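Local coordinates for putative type VI secretion protein (Escherichia coli, PDB 6SK0) that forms the trimeric VgrG spike at the tip of the type VI secretion system and carries a phospholipase effector, probably for delivery into target cells, at residues A[734-739]-A[743-748]; A[595-600]-A[678-683]; A[590-595]-A[606-611]; A[719-722]-A[726-729]; A[582-587]-A[613-618]. All coordinates share one frame; numbering follows the deposited sequence.

The five contacts fall into two groups along the elongated spike. Contacts 1 and 4 lie toward the C-terminal end of the model and share a sheet: strand 726-731 of contact 4 bonds to strand 734-739 of contact 1. Contact 1 is a hydrogen-bonded hairpin, apolar on one face and partly exposed on the other; contact 4 is a small, buried touch of a leucine methyl on a valine side chain and its carbonyl, with no hydrogen bond across it. Contacts 3 and 5 join the same two helices, 578-600 and 608-618, the first with a more exposed flank, the second with a buried asparagine. Contact 2 sets the far end of helix 578-600 against a strand end, partly buried.

Contact 1: residues A[734-739]-A[743-748]; sequences AYIKLS and IELGCP
Tyr735 lays its ring over Gly746, its partner in an antiparallel hydrogen-bonded pair. CB starts beside the neighbouring strand 726-731, where it packs on the backbone O of Leu729. CG then sits between the backbone N and the carbonyl carbon (chi1 68°), which brings the ring back across the strand pair. Tyr735 CD1 comes to 3.4 Å from Gly746 O, and CE1 to 3.6 Å from Gly746 CA. That CA lies 3.9 Å from the ring centroid of Tyr735, 25° off the normal, a true CH-pi contact over the face; the glycine has no CB to hold the ring off. At the ring's other edge, Tyr735 CE2 meets Glu744 CG at 3.7 Å. The tip, OH, comes up beside the Glu744 carboxylate, but the modelled spacing there is implausibly short and the detail doubtful. The firm partner of that carboxylate is Lys754 of the second subunit, a salt bridge to OE2.

Strands 734-739 and 742-746 form a beta hairpin, and the sheet runs on into a parallel strand of the second subunit. Two pairs of backbone bonds join the hairpin. Tyr735 N gives a short bond to Gly746 O (2.6 Å), and Lys737 N bonds Glu744 O at 2.8 Å; the return bonds run from Gly746 N and Glu744 N.

The opposite face is aliphatic. Ile736 and Leu745 lie side by side, CG1 to CG at 3.9 Å, with Leu738 and Ile743 next along. Ile736 also packs on Ile736 of both other subunits, inside the trimer.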
# COMPACT_ATOMS: atom_id res chain seq x y z
N ALA A 734 -27.16 33.74 -24.52
CA ALA A 734 -26.70 34.91 -23.79
C ALA A 734 -25.25 34.73 -23.37
O ALA A 734 -24.79 33.62 -23.10
CB ALA A 734 -27.58 35.16 -22.57
N TYR A 735 -24.53 35.84 -23.31
CA TYR A 735 -23.17 35.78 -22.82
C TYR A 735 -22.77 37.12 -22.22
O TYR A 735 -23.30 38.17 -22.59
CB TYR A 735 -22.17 35.38 -23.91
CG TYR A 735 -22.02 36.42 -24.98
CD1 TYR A 735 -22.84 36.42 -26.09
CD2 TYR A 735 -21.06 37.41 -24.88
CE1 TYR A 735 -22.71 37.37 -27.06
CE2 TYR A 735 -20.92 38.37 -25.84
CZ TYR A 735 -21.75 38.35 -26.94
OH TYR A 735 -21.63 39.30 -27.91
N ILE A 736 -21.82 37.06 -21.30
CA ILE A 736 -21.11 38.22 -20.80
C ILE A 736 -19.64 37.97 -21.04
O ILE A 736 -19.10 36.95 -20.58
CB ILE A 736 -21.39 38.47 -19.32
CG1 ILE A 736 -22.88 38.74 -19.11
CG2 ILE A 736 -20.56 39.62 -18.82
CD1 ILE A 736 -23.25 38.94 -17.69
N LYS A 737 -19.00 38.86 -21.77
CA LYS A 737 -17.59 38.73 -22.09
C LYS A 737 -16.82 39.93 -21.56
O LYS A 737 -17.19 41.07 -21.83
CB LYS A 737 -17.38 38.58 -23.59
CG LYS A 737 -15.93 38.44 -23.97
CD LYS A 737 -15.74 38.52 -25.46
CE LYS A 737 -16.66 37.57 -26.18
NZ LYS A 737 -16.76 37.89 -27.62
N LEU A 738 -15.79 39.65 -20.79
CA LEU A 738 -14.82 40.64 -20.36
C LEU A 738 -13.54 40.35 -21.12
O LEU A 738 -12.91 39.31 -20.91
CB LEU A 738 -14.59 40.57 -18.86
CG LEU A 738 -15.59 41.21 -17.91
CD1 LEU A 738 -16.90 40.48 -17.93
CD2 LEU A 738 -15.02 41.24 -16.50
N SER A 739 -13.18 41.23 -22.04
CA SER A 739 -11.98 41.05 -22.85
C SER A 739 -11.55 42.40 -23.39
O SER A 739 -12.36 43.32 -23.52
CB SER A 739 -12.21 40.06 -23.99
OG SER A 739 -13.16 40.55 -24.91
N ILE A 743 -16.52 45.32 -21.69
CA ILE A 743 -17.53 44.40 -21.21
C ILE A 743 -18.60 44.31 -22.28
O ILE A 743 -19.12 45.33 -22.73
CB ILE A 743 -18.13 44.85 -19.87
CG1 ILE A 743 -17.03 45.07 -18.85
CG2 ILE A 743 -19.14 43.84 -19.39
CD1 ILE A 743 -17.52 45.56 -17.52
N GLU A 744 -18.92 43.09 -22.69
CA GLU A 744 -19.94 42.85 -23.70
C GLU A 744 -21.00 41.94 -23.12
O GLU A 744 -20.70 40.84 -22.66
CB GLU A 744 -19.31 42.24 -24.95
CG GLU A 744 -20.26 42.05 -26.09
CD GLU A 744 -19.55 41.63 -27.36
OE1 GLU A 744 -18.37 42.00 -27.53
OE2 GLU A 744 -20.15 40.91 -28.18
N LEU A 745 -22.23 42.42 -23.11
CA LEU A 745 -23.40 41.63 -22.72
C LEU A 745 -24.20 41.39 -23.99
O LEU A 745 -24.83 42.31 -24.52
CB LEU A 745 -24.23 42.35 -21.67
CG LEU A 745 -23.72 42.35 -20.24
CD1 LEU A 745 -22.67 43.41 -20.07
CD2 LEU A 745 -24.87 42.59 -19.31
N GLY A 746 -24.15 40.17 -24.49
CA GLY A 746 -24.88 39.84 -25.68
C GLY A 746 -25.91 38.77 -25.41
O GLY A 746 -25.62 37.79 -24.73
N CYS A 747 -27.11 38.95 -25.94
CA CYS A 747 -28.14 37.94 -25.81
C CYS A 747 -29.14 38.11 -26.94
O CYS A 747 -29.36 39.24 -27.41
CB CYS A 747 -28.84 38.01 -24.45
SG CYS A 747 -29.91 39.41 -24.20
N PRO A 748 -29.75 37.02 -27.42
CA PRO A 748 -30.81 37.16 -28.42
C PRO A 748 -32.10 37.68 -27.85
O PRO A 748 -32.93 38.20 -28.60
CB PRO A 748 -30.97 35.73 -28.95
CG PRO A 748 -30.58 34.89 -27.79
CD PRO A 748 -29.49 35.62 -27.07

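Contact 2: residues A[595-600]-A[678-683]; sequences AKAATA and LSRNQG
Ala597 presses its methyl onto the flat end of Arg680. Ala597 CB stands over one face of the guanidinium, displaced toward its rim, and its nearest atom there is Arg680 NE at 3.2 Å. The contact is tight and apolar on the alanine's side, made by a methyl on a face rather than by any N-H. Two residues earlier, at the end of the strand, Leu678 CD2 reaches 3.5 Å from Ala598 CA and 3.8 Å from Ala597 O, a methyl tucked against the helix backbone itself. From Leu678 CD2 to Ala598 CB the distance is longer, 4.1 Å.

Behind this shell, the torsions and outside partners set the groups in place. The Arg680 chain is extended at chi2 and then bends at chi3 (70°), which turns the guanidinium broadside to the helix. NH1 makes a salt bridge with Glu672 of the third subunit, so its charge is paired across the subunit interface, while the face packs on the methyl. Met594, a turn earlier on the helix, packs SD on Arg680 CD. Leu678 packs further on Val670 of the third subunit and Leu687 of the second.

The end of helix 578-600 therefore lies against the end of strand 675-679, which pairs in parallel with strands of both other subunits in the intertwined beta spike.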
# COMPACT_ATOMS: atom_id res chain seq x y z
N ALA A 595 -10.27 -1.24 -14.96
CA ALA A 595 -9.55 -0.61 -16.05
C ALA A 595 -10.47 -0.32 -17.23
O ALA A 595 -10.38 0.74 -17.85
CB ALA A 595 -8.37 -1.49 -16.48
N LYS A 596 -11.38 -1.25 -17.52
CA LYS A 596 -12.38 -0.97 -18.54
C LYS A 596 -13.26 0.21 -18.13
O LYS A 596 -13.57 1.08 -18.95
CB LYS A 596 -13.24 -2.20 -18.81
CG LYS A 596 -12.43 -3.44 -19.09
CD LYS A 596 -12.50 -3.84 -20.54
CE LYS A 596 -11.29 -4.70 -20.90
NZ LYS A 596 -11.08 -4.81 -22.36
N ALA A 597 -13.66 0.25 -16.86
CA ALA A 597 -14.46 1.38 -16.38
C ALA A 597 -13.70 2.69 -16.52
O ALA A 597 -14.28 3.72 -16.89
CB ALA A 597 -14.89 1.15 -14.94
N ALA A 598 -12.40 2.68 -16.21
CA ALA A 598 -11.59 3.88 -16.35
C ALA A 598 -11.52 4.33 -17.80
O ALA A 598 -11.56 5.53 -18.08
CB ALA A 598 -10.19 3.64 -15.79
N THR A 599 -11.38 3.38 -18.72
CA THR A 599 -11.40 3.71 -20.13
C THR A 599 -12.72 4.36 -20.52
O THR A 599 -12.75 5.38 -21.21
CB THR A 599 -11.13 2.47 -20.97
OG1 THR A 599 -9.74 2.13 -20.89
CG2 THR A 599 -11.49 2.70 -22.42
N ALA A 600 -13.84 3.78 -20.07
CA ALA A 600 -15.14 4.33 -20.41
C ALA A 600 -15.32 5.76 -19.89
O ALA A 600 -16.01 6.56 -20.51
CB ALA A 600 -16.25 3.43 -19.87
N LEU A 678 -10.95 8.01 -10.14
CA LEU A 678 -12.26 7.72 -10.71
C LEU A 678 -13.13 7.06 -9.66
O LEU A 678 -12.81 5.98 -9.17
CB LEU A 678 -12.14 6.84 -11.95
CG LEU A 678 -13.48 6.35 -12.49
CD1 LEU A 678 -14.39 7.50 -12.90
CD2 LEU A 678 -13.25 5.41 -13.64
N SER A 679 -14.22 7.72 -9.32
CA SER A 679 -15.28 7.12 -8.54
C SER A 679 -16.37 6.67 -9.50
O SER A 679 -16.75 7.42 -10.40
CB SER A 679 -15.83 8.12 -7.52
OG SER A 679 -17.05 7.69 -6.98
N ARG A 680 -16.86 5.45 -9.31
CA ARG A 680 -17.82 4.93 -10.27
C ARG A 680 -19.26 5.21 -9.86
O ARG A 680 -20.10 5.45 -10.72
CB ARG A 680 -17.61 3.43 -10.46
CG ARG A 680 -16.28 3.10 -11.10
CD ARG A 680 -16.23 1.67 -11.53
NE ARG A 680 -17.12 1.42 -12.65
CZ ARG A 680 -17.54 0.22 -13.02
NH1 ARG A 680 -17.16 -0.85 -12.35
NH2 ARG A 680 -18.34 0.09 -14.07
N ASN A 681 -19.56 5.19 -8.59
CA ASN A 681 -20.97 5.27 -8.24
C ASN A 681 -21.31 6.35 -7.22
O ASN A 681 -22.36 6.97 -7.34
CB ASN A 681 -21.46 3.92 -7.73
CG ASN A 681 -21.50 2.88 -8.82
OD1 ASN A 681 -22.48 2.79 -9.55
ND2 ASN A 681 -20.44 2.11 -8.95
N GLN A 682 -20.46 6.58 -6.23
CA GLN A 682 -20.84 7.39 -5.09
C GLN A 682 -20.13 8.74 -5.06
O GLN A 682 -20.04 9.36 -4.00
CB GLN A 682 -20.61 6.62 -3.80
CG GLN A 682 -21.54 5.45 -3.64
CD GLN A 682 -20.99 4.37 -2.74
OE1 GLN A 682 -20.10 4.61 -1.94
NE2 GLN A 682 -21.52 3.16 -2.88
N GLY A 683 -19.65 9.20 -6.19
CA GLY A 683 -19.09 10.52 -6.27
C GLY A 683 -17.74 10.66 -5.57
O GLY A 683 -17.13 9.71 -5.10

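Contact 3: residues A[590-595]-A[606-611]; sequences LARSMA and GDISCQ
Ile608 plugs its side chain into the surface of helix 578-600, among Ala591, Arg592 and Ala595. This is the tight part, and each branch has its own partner. Ile608 CD1 goes deepest, 3.5 Å from Ala591 O and 3.8 Å from Ala591 CB. Ile608 CG1 meets the methyl of Ala595, CB, at 3.7 Å. With CG1 set beside the backbone N (chi1 -68°), Ile608 CG2 is left on the outer flank, 3.7 Å from Arg592 CG, where the two side chains cross at about a right angle. Small residues allow a close approach of the chains where an alanine faces a glycine, Ala595 CA lying 6.0 Å from Gly606 CA.

The outer side is looser. Arg592 is exposed and lends its aliphatic stem to the isoleucine; beyond its bend the guanidinium NH1 bonds Gln612 OE1 of the second helix.

The two helices form a helical hairpin on the flank of the beta spike. Asp607 starts the second helix as its N-cap, away from this contact, with a weak bond from Cys610 N to OD2 and its OD1 bonded to Ser650 OG. Beneath Ala591 lies Met654 of strand 651-655, while Leu590 and Met594 pack on Thr662 of the second subunit.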
# COMPACT_ATOMS: atom_id res chain seq x y z
N LEU A 590 -10.85 -7.90 -10.77
CA LEU A 590 -11.33 -6.60 -10.30
C LEU A 590 -10.56 -5.47 -10.97
O LEU A 590 -11.15 -4.50 -11.45
CB LEU A 590 -11.21 -6.51 -8.79
CG LEU A 590 -11.75 -5.22 -8.18
CD1 LEU A 590 -13.24 -5.06 -8.44
CD2 LEU A 590 -11.44 -5.12 -6.70
N ALA A 591 -9.23 -5.58 -11.01
CA ALA A 591 -8.42 -4.56 -11.66
C ALA A 591 -8.77 -4.42 -13.13
O ALA A 591 -8.81 -3.30 -13.66
CB ALA A 591 -6.94 -4.87 -11.49
N ARG A 592 -9.04 -5.53 -13.81
CA ARG A 592 -9.34 -5.47 -15.24
C ARG A 592 -10.69 -4.82 -15.49
O ARG A 592 -10.83 -3.97 -16.39
CB ARG A 592 -9.28 -6.86 -15.85
CG ARG A 592 -7.87 -7.37 -16.06
CD ARG A 592 -7.86 -8.85 -16.38
NE ARG A 592 -8.64 -9.13 -17.58
CZ ARG A 592 -8.12 -9.43 -18.76
NH1 ARG A 592 -6.81 -9.50 -18.90
NH2 ARG A 592 -8.91 -9.67 -19.79
N SER A 593 -11.71 -5.19 -14.72
CA SER A 593 -13.01 -4.56 -14.87
C SER A 593 -12.93 -3.07 -14.55
O SER A 593 -13.54 -2.24 -15.24
CB SER A 593 -14.04 -5.27 -14.01
OG SER A 593 -13.86 -5.00 -12.64
N MET A 594 -12.14 -2.70 -13.55
CA MET A 594 -11.99 -1.29 -13.23
C MET A 594 -11.20 -0.56 -14.30
O MET A 594 -11.43 0.63 -14.53
CB MET A 594 -11.33 -1.12 -11.87
CG MET A 594 -12.22 -1.55 -10.75
SD MET A 594 -13.88 -0.92 -10.88
CE MET A 594 -14.11 -0.43 -9.19
N ALA A 595 -10.27 -1.24 -14.96
CA ALA A 595 -9.55 -0.61 -16.05
C ALA A 595 -10.47 -0.32 -17.23
O ALA A 595 -10.38 0.74 -17.85
CB ALA A 595 -8.37 -1.49 -16.48
N GLY A 606 -5.12 1.91 -15.50
CA GLY A 606 -4.07 1.29 -14.72
C GLY A 606 -3.18 0.40 -15.57
O GLY A 606 -3.42 0.17 -16.75
N ASP A 607 -2.13 -0.12 -14.93
CA ASP A 607 -1.17 -1.01 -15.59
C ASP A 607 -1.63 -2.45 -15.38
O ASP A 607 -1.22 -3.14 -14.44
CB ASP A 607 0.23 -0.76 -15.05
CG ASP A 607 1.30 -1.53 -15.79
OD1 ASP A 607 2.48 -1.44 -15.38
OD2 ASP A 607 0.99 -2.23 -16.77
N ILE A 608 -2.49 -2.92 -16.28
CA ILE A 608 -2.97 -4.29 -16.17
C ILE A 608 -1.88 -5.27 -16.56
O ILE A 608 -1.80 -6.36 -15.99
CB ILE A 608 -4.24 -4.48 -17.01
CG1 ILE A 608 -5.40 -3.69 -16.41
CG2 ILE A 608 -4.61 -5.95 -17.11
CD1 ILE A 608 -5.65 -3.99 -14.96
N SER A 609 -1.01 -4.89 -17.49
CA SER A 609 -0.04 -5.83 -18.05
C SER A 609 0.86 -6.43 -16.98
O SER A 609 1.02 -7.65 -16.90
CB SER A 609 0.79 -5.13 -19.12
OG SER A 609 1.90 -5.91 -19.48
N CYS A 610 1.46 -5.59 -16.15
CA CYS A 610 2.38 -6.09 -15.13
C CYS A 610 1.65 -6.89 -14.06
O CYS A 610 2.22 -7.83 -13.51
CB CYS A 610 3.17 -4.94 -14.52
SG CYS A 610 2.31 -4.10 -13.20
N GLN A 611 0.39 -6.57 -13.78
CA GLN A 611 -0.36 -7.35 -12.80
C GLN A 611 -0.77 -8.71 -13.37
O GLN A 611 -0.76 -9.71 -12.64
CB GLN A 611 -1.59 -6.56 -12.34
CG GLN A 611 -1.25 -5.32 -11.52
CD GLN A 611 -0.43 -5.62 -10.28
OE1 GLN A 611 -0.61 -6.65 -9.64
NE2 GLN A 611 0.46 -4.72 -9.93

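Contact 4: residues A[719-722]-A[726-729]; sequences VTVS and ELIL
Leu727 places a methyl over one face of the flat peptide between Val721 and Ser722. Leu727 CD1 is 3.2 Å from Val721 O and almost directly above it, well out of the plane of the peptide. It therefore meets the flat side of the carbonyl instead of the line of its C=O bond. Ser722 N, on the same peptide, is farther from Leu727 CD1 at 4.4 Å. At the edges of the peptide lie other chains: residues 719-722 pair in parallel with strands of both the second and the third subunit.

The same methyl touches the valine side chain, Leu727 CD1 to Val721 CG1 at 3.8 Å, the two side chains crossing at about a right angle. Leucine CG lies opposite the backbone N (chi1 -160°), which sends the branch out toward strand 718-723. Valine CG1 is likewise opposite its own N, and that puts it on the leucine's side.

The two strands follow each other in the chain yet make no backbone bond here; Leu727 bonds to Leu738 instead, within the sheet of contact 1. Inside the trimer Val721 packs on Leu729 of the second subunit and Val719 of the third, and Leu727 on Ala730 of the second. The contact is thus van der Waals only, a methyl against a carbonyl face and a valine methyl, with no hydrogen bond across it; the hydrogen bonding of residues 719-722 is turned to neighbouring subunits, as in an intertwined beta-helical needle.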
# COMPACT_ATOMS: atom_id res chain seq x y z
N VAL A 719 -15.87 35.56 -3.84
CA VAL A 719 -15.58 34.77 -5.03
C VAL A 719 -14.96 35.71 -6.05
O VAL A 719 -15.57 36.72 -6.42
CB VAL A 719 -16.83 34.09 -5.59
CG1 VAL A 719 -16.49 33.39 -6.88
CG2 VAL A 719 -17.40 33.12 -4.58
N THR A 720 -13.75 35.39 -6.48
CA THR A 720 -13.05 36.16 -7.49
C THR A 720 -12.77 35.25 -8.68
O THR A 720 -12.18 34.18 -8.53
CB THR A 720 -11.74 36.73 -6.94
OG1 THR A 720 -12.01 37.52 -5.78
CG2 THR A 720 -11.06 37.59 -7.98
N VAL A 721 -13.22 35.68 -9.85
CA VAL A 721 -12.94 34.99 -11.10
C VAL A 721 -12.15 35.94 -11.97
O VAL A 721 -12.67 36.99 -12.38
CB VAL A 721 -14.23 34.52 -11.79
CG1 VAL A 721 -13.89 33.69 -12.99
CG2 VAL A 721 -15.10 33.77 -10.83
N SER A 722 -10.91 35.60 -12.24
CA SER A 722 -10.04 36.45 -13.03
C SER A 722 -9.49 35.68 -14.21
O SER A 722 -9.01 34.56 -14.06
CB SER A 722 -8.88 37.00 -12.20
OG SER A 722 -9.14 36.83 -10.82
N GLU A 726 -9.58 36.69 -21.45
CA GLU A 726 -10.99 36.79 -21.78
C GLU A 726 -11.78 36.02 -20.75
O GLU A 726 -11.52 34.84 -20.52
CB GLU A 726 -11.23 36.26 -23.19
CG GLU A 726 -12.65 36.24 -23.67
CD GLU A 726 -12.75 36.00 -25.17
OE1 GLU A 726 -12.44 34.88 -25.63
OE2 GLU A 726 -13.14 36.94 -25.90
N LEU A 727 -12.74 36.67 -20.13
CA LEU A 727 -13.67 36.03 -19.22
C LEU A 727 -15.03 35.98 -19.89
O LEU A 727 -15.60 37.02 -20.22
CB LEU A 727 -13.73 36.77 -17.89
CG LEU A 727 -14.27 36.00 -16.68
CD1 LEU A 727 -13.76 36.61 -15.39
CD2 LEU A 727 -15.77 35.99 -16.68
N ILE A 728 -15.55 34.78 -20.08
CA ILE A 728 -16.82 34.57 -20.77
C ILE A 728 -17.76 33.79 -19.86
O ILE A 728 -17.41 32.71 -19.37
CB ILE A 728 -16.63 33.83 -22.10
CG1 ILE A 728 -15.71 34.63 -23.02
CG2 ILE A 728 -17.96 33.58 -22.76
CD1 ILE A 728 -15.47 33.97 -24.34
N LEU A 729 -18.94 34.34 -19.65
CA LEU A 729 -20.05 33.61 -19.06
C LEU A 729 -21.10 33.44 -20.14
O LEU A 729 -21.54 34.43 -20.73
CB LEU A 729 -20.64 34.36 -17.87
CG LEU A 729 -19.66 35.06 -16.95
CD1 LEU A 729 -20.45 35.97 -16.07
CD2 LEU A 729 -18.88 34.06 -16.13

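Contact 5: residues A[582-587]-A[613-618]; sequences RQLEQA and RLNASL
A helical hairpin interrupts the beta spike, and here its two arms run side by side, Leu584 and Asn615 meeting between them. The axes of the segments are 10.2 Å apart and antiparallel at 172°. Leu584 carries the apolar half: its CD1 lies 4.0 Å from Leu618 CB, and its other methyl, CD2, is as far from Leu618 CD1, the two side chains crossing at about a right angle. The Asn615 amide lies against Leu584 CB, with OD1 at 3.7 Å.

The polar half is one weak bond. Asn615 ND2 gives it to Leu584 O at 3.4 Å, with an N-H...acceptor angle of 151°. The asparagine's unusual first torsion, -102°, swings the amide toward the other helix. Its OD1 is bonded to Arg643 NH1 of the third subunit, which probably fixes which end of the amide faces the carbonyl. The buried amide thus has a partner at each end, though the ND2 bond is weak. On the exposed flank the stem of Glu585 passes ND2 more loosely.

Below the pair runs strand 626-629, where Leu627 packs on Leu584; strand 559-563 lies parallel to it. Gly635 of the second subunit meets Leu618, and Arg643 of the third also packs on Ala587 and Leu614.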
# COMPACT_ATOMS: atom_id res chain seq x y z
N ARG A 582 -7.01 -18.12 -6.00
CA ARG A 582 -8.31 -17.48 -6.10
C ARG A 582 -8.22 -16.01 -5.75
O ARG A 582 -8.82 -15.17 -6.42
CB ARG A 582 -9.31 -18.19 -5.18
CG ARG A 582 -9.96 -19.40 -5.80
CD ARG A 582 -11.07 -19.94 -4.93
NE ARG A 582 -10.56 -20.57 -3.72
CZ ARG A 582 -10.06 -21.80 -3.67
NH1 ARG A 582 -10.00 -22.54 -4.77
NH2 ARG A 582 -9.62 -22.29 -2.52
N GLN A 583 -7.45 -15.67 -4.72
CA GLN A 583 -7.26 -14.27 -4.37
C GLN A 583 -6.57 -13.50 -5.49
O GLN A 583 -6.99 -12.39 -5.83
CB GLN A 583 -6.47 -14.14 -3.07
CG GLN A 583 -7.22 -14.59 -1.84
CD GLN A 583 -8.62 -14.03 -1.78
OE1 GLN A 583 -9.60 -14.76 -1.69
NE2 GLN A 583 -8.72 -12.72 -1.84
N LEU A 584 -5.52 -14.08 -6.07
CA LEU A 584 -4.82 -13.41 -7.16
C LEU A 584 -5.74 -13.18 -8.35
O LEU A 584 -5.76 -12.09 -8.93
CB LEU A 584 -3.60 -14.22 -7.58
CG LEU A 584 -2.46 -14.36 -6.58
CD1 LEU A 584 -1.52 -15.45 -7.01
CD2 LEU A 584 -1.72 -13.04 -6.40
N GLU A 585 -6.53 -14.19 -8.71
CA GLU A 585 -7.44 -14.05 -9.84
C GLU A 585 -8.53 -13.04 -9.55
O GLU A 585 -8.91 -12.26 -10.43
CB GLU A 585 -8.05 -15.40 -10.18
CG GLU A 585 -7.05 -16.40 -10.70
CD GLU A 585 -7.55 -17.81 -10.61
OE1 GLU A 585 -7.27 -18.60 -11.53
OE2 GLU A 585 -8.24 -18.14 -9.62
N GLN A 586 -9.05 -13.03 -8.33
CA GLN A 586 -10.08 -12.07 -7.97
C GLN A 586 -9.55 -10.65 -8.05
O GLN A 586 -10.19 -9.76 -8.61
CB GLN A 586 -10.61 -12.38 -6.58
CG GLN A 586 -11.79 -11.56 -6.17
CD GLN A 586 -12.39 -11.99 -4.85
OE1 GLN A 586 -11.72 -12.62 -4.04
NE2 GLN A 586 -13.65 -11.65 -4.63
N ALA A 587 -8.35 -10.42 -7.50
CA ALA A 587 -7.74 -9.10 -7.58
C ALA A 587 -7.51 -8.69 -9.02
O ALA A 587 -7.78 -7.54 -9.39
CB ALA A 587 -6.43 -9.08 -6.79
N ARG A 613 1.02 -10.28 -15.64
CA ARG A 613 2.29 -10.98 -15.58
C ARG A 613 2.60 -11.45 -14.16
O ARG A 613 3.15 -12.53 -13.97
CB ARG A 613 3.39 -10.07 -16.11
CG ARG A 613 4.74 -10.72 -16.29
CD ARG A 613 5.59 -9.91 -17.26
NE ARG A 613 5.64 -8.49 -16.92
CZ ARG A 613 4.95 -7.54 -17.54
NH1 ARG A 613 4.12 -7.85 -18.53
NH2 ARG A 613 5.07 -6.28 -17.16
N LEU A 614 2.26 -10.64 -13.16
CA LEU A 614 2.46 -11.04 -11.78
C LEU A 614 1.60 -12.25 -11.43
O LEU A 614 2.05 -13.14 -10.72
CB LEU A 614 2.15 -9.88 -10.84
CG LEU A 614 2.37 -10.16 -9.35
CD1 LEU A 614 3.83 -10.48 -9.08
CD2 LEU A 614 1.91 -8.99 -8.50
N ASN A 615 0.36 -12.27 -11.91
CA ASN A 615 -0.48 -13.44 -11.73
C ASN A 615 0.19 -14.68 -12.31
O ASN A 615 0.27 -15.72 -11.66
CB ASN A 615 -1.85 -13.22 -12.36
CG ASN A 615 -2.92 -12.89 -11.34
OD1 ASN A 615 -2.71 -12.07 -10.47
ND2 ASN A 615 -4.06 -13.54 -11.46
N ALA A 616 0.69 -14.56 -13.54
CA ALA A 616 1.37 -15.69 -14.17
C ALA A 616 2.58 -16.13 -13.35
O ALA A 616 2.81 -17.32 -13.14
CB ALA A 616 1.77 -15.34 -15.59
N SER A 617 3.36 -15.16 -12.86
CA SER A 617 4.58 -15.47 -12.12
C SER A 617 4.26 -16.15 -10.79
O SER A 617 4.91 -17.13 -10.42
CB SER A 617 5.38 -14.20 -11.88
OG SER A 617 5.87 -13.66 -13.08
N LEU A 618 3.27 -15.64 -10.06
CA LEU A 618 3.02 -16.10 -8.70
C LEU A 618 2.18 -17.36 -8.67
O LEU A 618 2.30 -18.14 -7.73
CB LEU A 618 2.33 -15.01 -7.89
CG LEU A 618 3.12 -13.72 -7.63
CD1 LEU A 618 2.30 -12.79 -6.77
CD2 LEU A 618 4.47 -14.02 -6.99